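Local structure of Ral guanine nucleotide dissociation stimulator-like 2 (Mus musculus, 4JGW) at residues Arg84-Thr89 with Asp417-Glu422. The protein probably acts as a guanine nucleotide exchange factor and binds GTP-loaded Rap1A and H-Ras in vitro, this chain carrying its REM and CDC25-homology domains. Residues are numbered along the deposited sequence; the frame is centred on the assembly and turned at random.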
ATOM      1  N   ARG A  84      13.865  -3.573   2.340  1.00 32.96           N
ATOM      2  CA  ARG A  84      14.094  -3.922   0.938  1.00 33.80           C
ATOM      3  C   ARG A  84      14.367  -2.704   0.055  1.00 34.16           C
ATOM      4  O   ARG A  84      14.743  -2.852  -1.107  1.00 34.30           O
ATOM      5  CB  ARG A  84      12.926  -4.740   0.382  1.00 33.92           C
ATOM      6  CG  ARG A  84      12.842  -6.139   0.951  1.00 34.62           C
ATOM      7  CD  ARG A  84      11.952  -7.027   0.107  1.00 36.58           C
ATOM      8  NE  ARG A  84      12.243  -8.436   0.355  1.00 37.56           N
ATOM      9  CZ  ARG A  84      11.931  -9.430  -0.469  1.00 38.12           C
ATOM     10  NH1 ARG A  84      11.310  -9.184  -1.617  1.00 38.12           N
ATOM     11  NH2 ARG A  84      12.249 -10.676  -0.144  1.00 38.74           N
ATOM     12  N   ALA A  85      14.181  -1.509   0.614  1.00 34.60           N
ATOM     13  CA  ALA A  85      14.463  -0.269  -0.104  1.00 34.87           C
ATOM     14  C   ALA A  85      15.951   0.086  -0.106  1.00 35.13           C
ATOM     15  O   ALA A  85      16.420   0.779  -1.013  1.00 35.34           O
ATOM     16  CB  ALA A  85      13.640   0.878   0.470  1.00 34.88           C
ATOM     17  N   PHE A  86      16.687  -0.386   0.902  1.00 35.33           N
ATOM     18  CA  PHE A  86      18.113  -0.048   1.049  1.00 35.41           C
ATOM     19  C   PHE A  86      19.041  -1.254   1.234  1.00 35.54           C
ATOM     20  O   PHE A  86      20.253  -1.143   1.039  1.00 35.75           O
ATOM     21  CB  PHE A  86      18.329   0.986   2.170  1.00 35.45           C
ATOM     22  CG  PHE A  86      17.777   0.572   3.512  1.00 35.28           C
ATOM     23  CD1 PHE A  86      18.569  -0.118   4.424  1.00 35.24           C
ATOM     24  CD2 PHE A  86      16.468   0.890   3.870  1.00 35.45           C
ATOM     25  CE1 PHE A  86      18.062  -0.496   5.668  1.00 34.95           C
ATOM     26  CE2 PHE A  86      15.955   0.517   5.112  1.00 34.91           C
ATOM     27  CZ  PHE A  86      16.753  -0.174   6.010  1.00 34.82           C
ATOM     28  N   THR A  87      18.475  -2.393   1.624  1.00 35.63           N
ATOM     29  CA  THR A  87      19.228  -3.647   1.729  1.00 35.67           C
ATOM     30  C   THR A  87      18.398  -4.788   1.128  1.00 35.78           C
ATOM     31  O   THR A  87      17.509  -4.538   0.313  1.00 35.92           O
ATOM     32  CB  THR A  87      19.704  -3.934   3.197  1.00 35.66           C
ATOM     33  OG1 THR A  87      20.522  -5.109   3.223  1.00 35.53           O
ATOM     34  CG2 THR A  87      18.528  -4.111   4.166  1.00 35.68           C
ATOM     35  N   SER A  88      18.694  -6.031   1.498  1.00 35.92           N
ATOM     36  CA  SER A  88      17.870  -7.160   1.075  1.00 36.07           C
ATOM     37  C   SER A  88      17.566  -8.089   2.245  1.00 36.22           C
ATOM     38  O   SER A  88      18.251  -8.053   3.271  1.00 36.28           O
ATOM     39  CB  SER A  88      18.529  -7.925  -0.078  1.00 35.99           C
ATOM     40  OG  SER A  88      19.623  -8.701   0.371  1.00 36.31           O
ATOM     41  N   THR A  89      16.529  -8.907   2.078  1.00 36.37           N
ATOM     42  CA  THR A  89      16.104  -9.876   3.090  1.00 36.66           C
ATOM     43  C   THR A  89      17.204 -10.878   3.479  1.00 36.85           C
ATOM     44  O   THR A  89      17.425 -11.095   4.671  1.00 36.96           O
ATOM     45  CB  THR A  89      14.793 -10.594   2.668  1.00 36.57           C
ATOM     46  OG1 THR A  89      13.728  -9.640   2.625  1.00 36.71           O
ATOM     47  CG2 THR A  89      14.425 -11.705   3.641  1.00 36.71           C
ATOM     48  N   ASP A 417      15.464   8.331   9.606  1.00 30.21           N
ATOM     49  CA  ASP A 417      14.344   9.273   9.635  1.00 29.67           C
ATOM     50  C   ASP A 417      13.441   9.091   8.415  1.00 29.16           C
ATOM     51  O   ASP A 417      12.216   9.066   8.541  1.00 29.10           O
ATOM     52  CB  ASP A 417      14.847  10.719   9.698  1.00 29.91           C
ATOM     53  CG  ASP A 417      15.365  11.106  11.075  1.00 30.31           C
ATOM     54  OD1 ASP A 417      15.283  10.283  12.012  1.00 30.73           O
ATOM     55  OD2 ASP A 417      15.854  12.245  11.219  1.00 30.43           O
ATOM     56  N   LYS A 418      14.062   8.952   7.245  1.00 28.61           N
ATOM     57  CA  LYS A 418      13.350   8.687   5.995  1.00 27.95           C
ATOM     58  C   LYS A 418      12.457   7.451   6.119  1.00 27.51           C
ATOM     59  O   LYS A 418      11.308   7.461   5.674  1.00 27.25           O
ATOM     60  CB  LYS A 418      14.347   8.511   4.840  1.00 27.98           C
ATOM     61  CG  LYS A 418      13.702   8.199   3.494  1.00 27.75           C
ATOM     62  CD  LYS A 418      14.705   8.264   2.353  1.00 27.99           C
ATOM     63  CE  LYS A 418      14.002   8.056   1.016  1.00 28.30           C
ATOM     64  NZ  LYS A 418      14.854   8.433  -0.144  1.00 28.20           N
ATOM     65  N   ARG A 419      12.995   6.402   6.738  1.00 27.14           N
ATOM     66  CA  ARG A 419      12.296   5.120   6.867  1.00 26.93           C
ATOM     67  C   ARG A 419      11.118   5.182   7.841  1.00 26.77           C
ATOM     68  O   ARG A 419      10.130   4.463   7.671  1.00 26.61           O
ATOM     69  CB  ARG A 419      13.270   4.002   7.265  1.00 26.85           C
ATOM     70  CG  ARG A 419      14.497   3.873   6.360  1.00 26.93           C
ATOM     71  CD  ARG A 419      14.111   3.726   4.893  1.00 26.78           C
ATOM     72  NE  ARG A 419      15.234   3.992   3.996  1.00 27.18           N
ATOM     73  CZ  ARG A 419      15.126   4.152   2.678  1.00 27.04           C
ATOM     74  NH1 ARG A 419      13.941   4.082   2.084  1.00 26.80           N
ATOM     75  NH2 ARG A 419      16.207   4.389   1.950  1.00 26.72           N
ATOM     76  N   ARG A 420      11.233   6.040   8.856  1.00 26.55           N
ATOM     77  CA  ARG A 420      10.147   6.270   9.810  1.00 26.25           C
ATOM     78  C   ARG A 420       8.973   6.960   9.131  1.00 26.24           C
ATOM     79  O   ARG A 420       7.815   6.597   9.355  1.00 26.14           O
ATOM     80  CB  ARG A 420      10.629   7.120  10.987  1.00 26.30           C
ATOM     81  CG  ARG A 420      11.501   6.378  11.973  1.00 25.55           C
ATOM     82  CD  ARG A 420      11.904   7.263  13.143  1.00 24.31           C
ATOM     83  NE  ARG A 420      13.050   6.683  13.835  1.00 23.92           N
ATOM     84  CZ  ARG A 420      12.971   5.834  14.852  1.00 23.35           C
ATOM     85  NH1 ARG A 420      11.788   5.469  15.340  1.00 22.91           N
ATOM     86  NH2 ARG A 420      14.085   5.355  15.389  1.00 22.18           N
ATOM     87  N   LYS A 421       9.290   7.960   8.309  1.00 26.17           N
ATOM     88  CA  LYS A 421       8.295   8.712   7.550  1.00 26.16           C
ATOM     89  C   LYS A 421       7.620   7.818   6.515  1.00 25.93           C
ATOM     90  O   LYS A 421       6.432   7.973   6.228  1.00 25.99           O
ATOM     91  CB  LYS A 421       8.941   9.920   6.867  1.00 26.44           C
ATOM     92  CG  LYS A 421       9.529  10.947   7.826  1.00 27.13           C
ATOM     93  CD  LYS A 421      10.158  12.109   7.073  1.00 28.92           C
ATOM     94  CE  LYS A 421      10.969  12.996   8.009  1.00 29.91           C
ATOM     95  NZ  LYS A 421      11.404  14.251   7.336  1.00 31.46           N
ATOM     96  N   GLU A 422       8.386   6.879   5.967  1.00 25.62           N
ATOM     97  CA  GLU A 422       7.848   5.875   5.058  1.00 25.52           C
ATOM     98  C   GLU A 422       6.907   4.915   5.787  1.00 25.27           C
ATOM     99  O   GLU A 422       5.801   4.650   5.310  1.00 25.12           O
ATOM    100  CB  GLU A 422       8.978   5.120   4.353  1.00 25.46           C
ATOM    101  CG  GLU A 422       9.593   5.910   3.203  1.00 26.05           C
ATOM    102  CD  GLU A 422      10.780   5.224   2.559  1.00 26.59           C
ATOM    103  OE1 GLU A 422      11.444   4.406   3.224  1.00 27.33           O
ATOM    104  OE2 GLU A 422      11.054   5.511   1.377  1.00 27.50           O
TER
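Phe86 and Arg419 run antiparallel alongside one another, with CD2 of the phenyl ring over one face of the guanidinium and the two planes tilted 30° apart, an oblique meeting rather than a full stack. The ring corner at CD2 makes the touch, 3.3 Å from Arg419 NE, while the neighbouring CE2 rests 3.7 Å from Arg419 CD, so the end of the arginine's aliphatic chain shares in the packing. Arg419 bends at chi2 (-54°), and beyond that kink its chain runs extended to the loop. Next to the ring, the methyl of Ala85 comes obliquely against the guanidinium, its CB 3.6 Å from Arg419 NH1.

What fixes the guanidinium lies on the helix side. One turn on, Arg419 NH1 donates to Glu422 OE1 at 2.8 Å, a salt bridge met on the syn side of the carboxylate with a fairly straight N-H approach (151°). Arg419 NH2 pairs with Asp407, a carboxylate shared with Lys418 NZ, and the CD methylene of Lys418 covers the guanidinium face opposite Phe86, sandwiching the group. With two acids engaged, the buried charge is probably well compensated. Across the loop, Arg84 NE donates in plane to Thr89 OG1 at 3.0 Å, tying it to the start of helix 89-101.

The contact thus joins the loop between helices 75-82 and 89-101, in the N-terminal Ras-GEF (REM) region, to the start of helix 416-436 in the Ras-GEF region. Phe86 also packs on Leu56 and Leu59 of helix 56-63 and on Leu79 of helix 75-82, whereas Glu422 reaches Leu398 and Leu401 of helix 392-404.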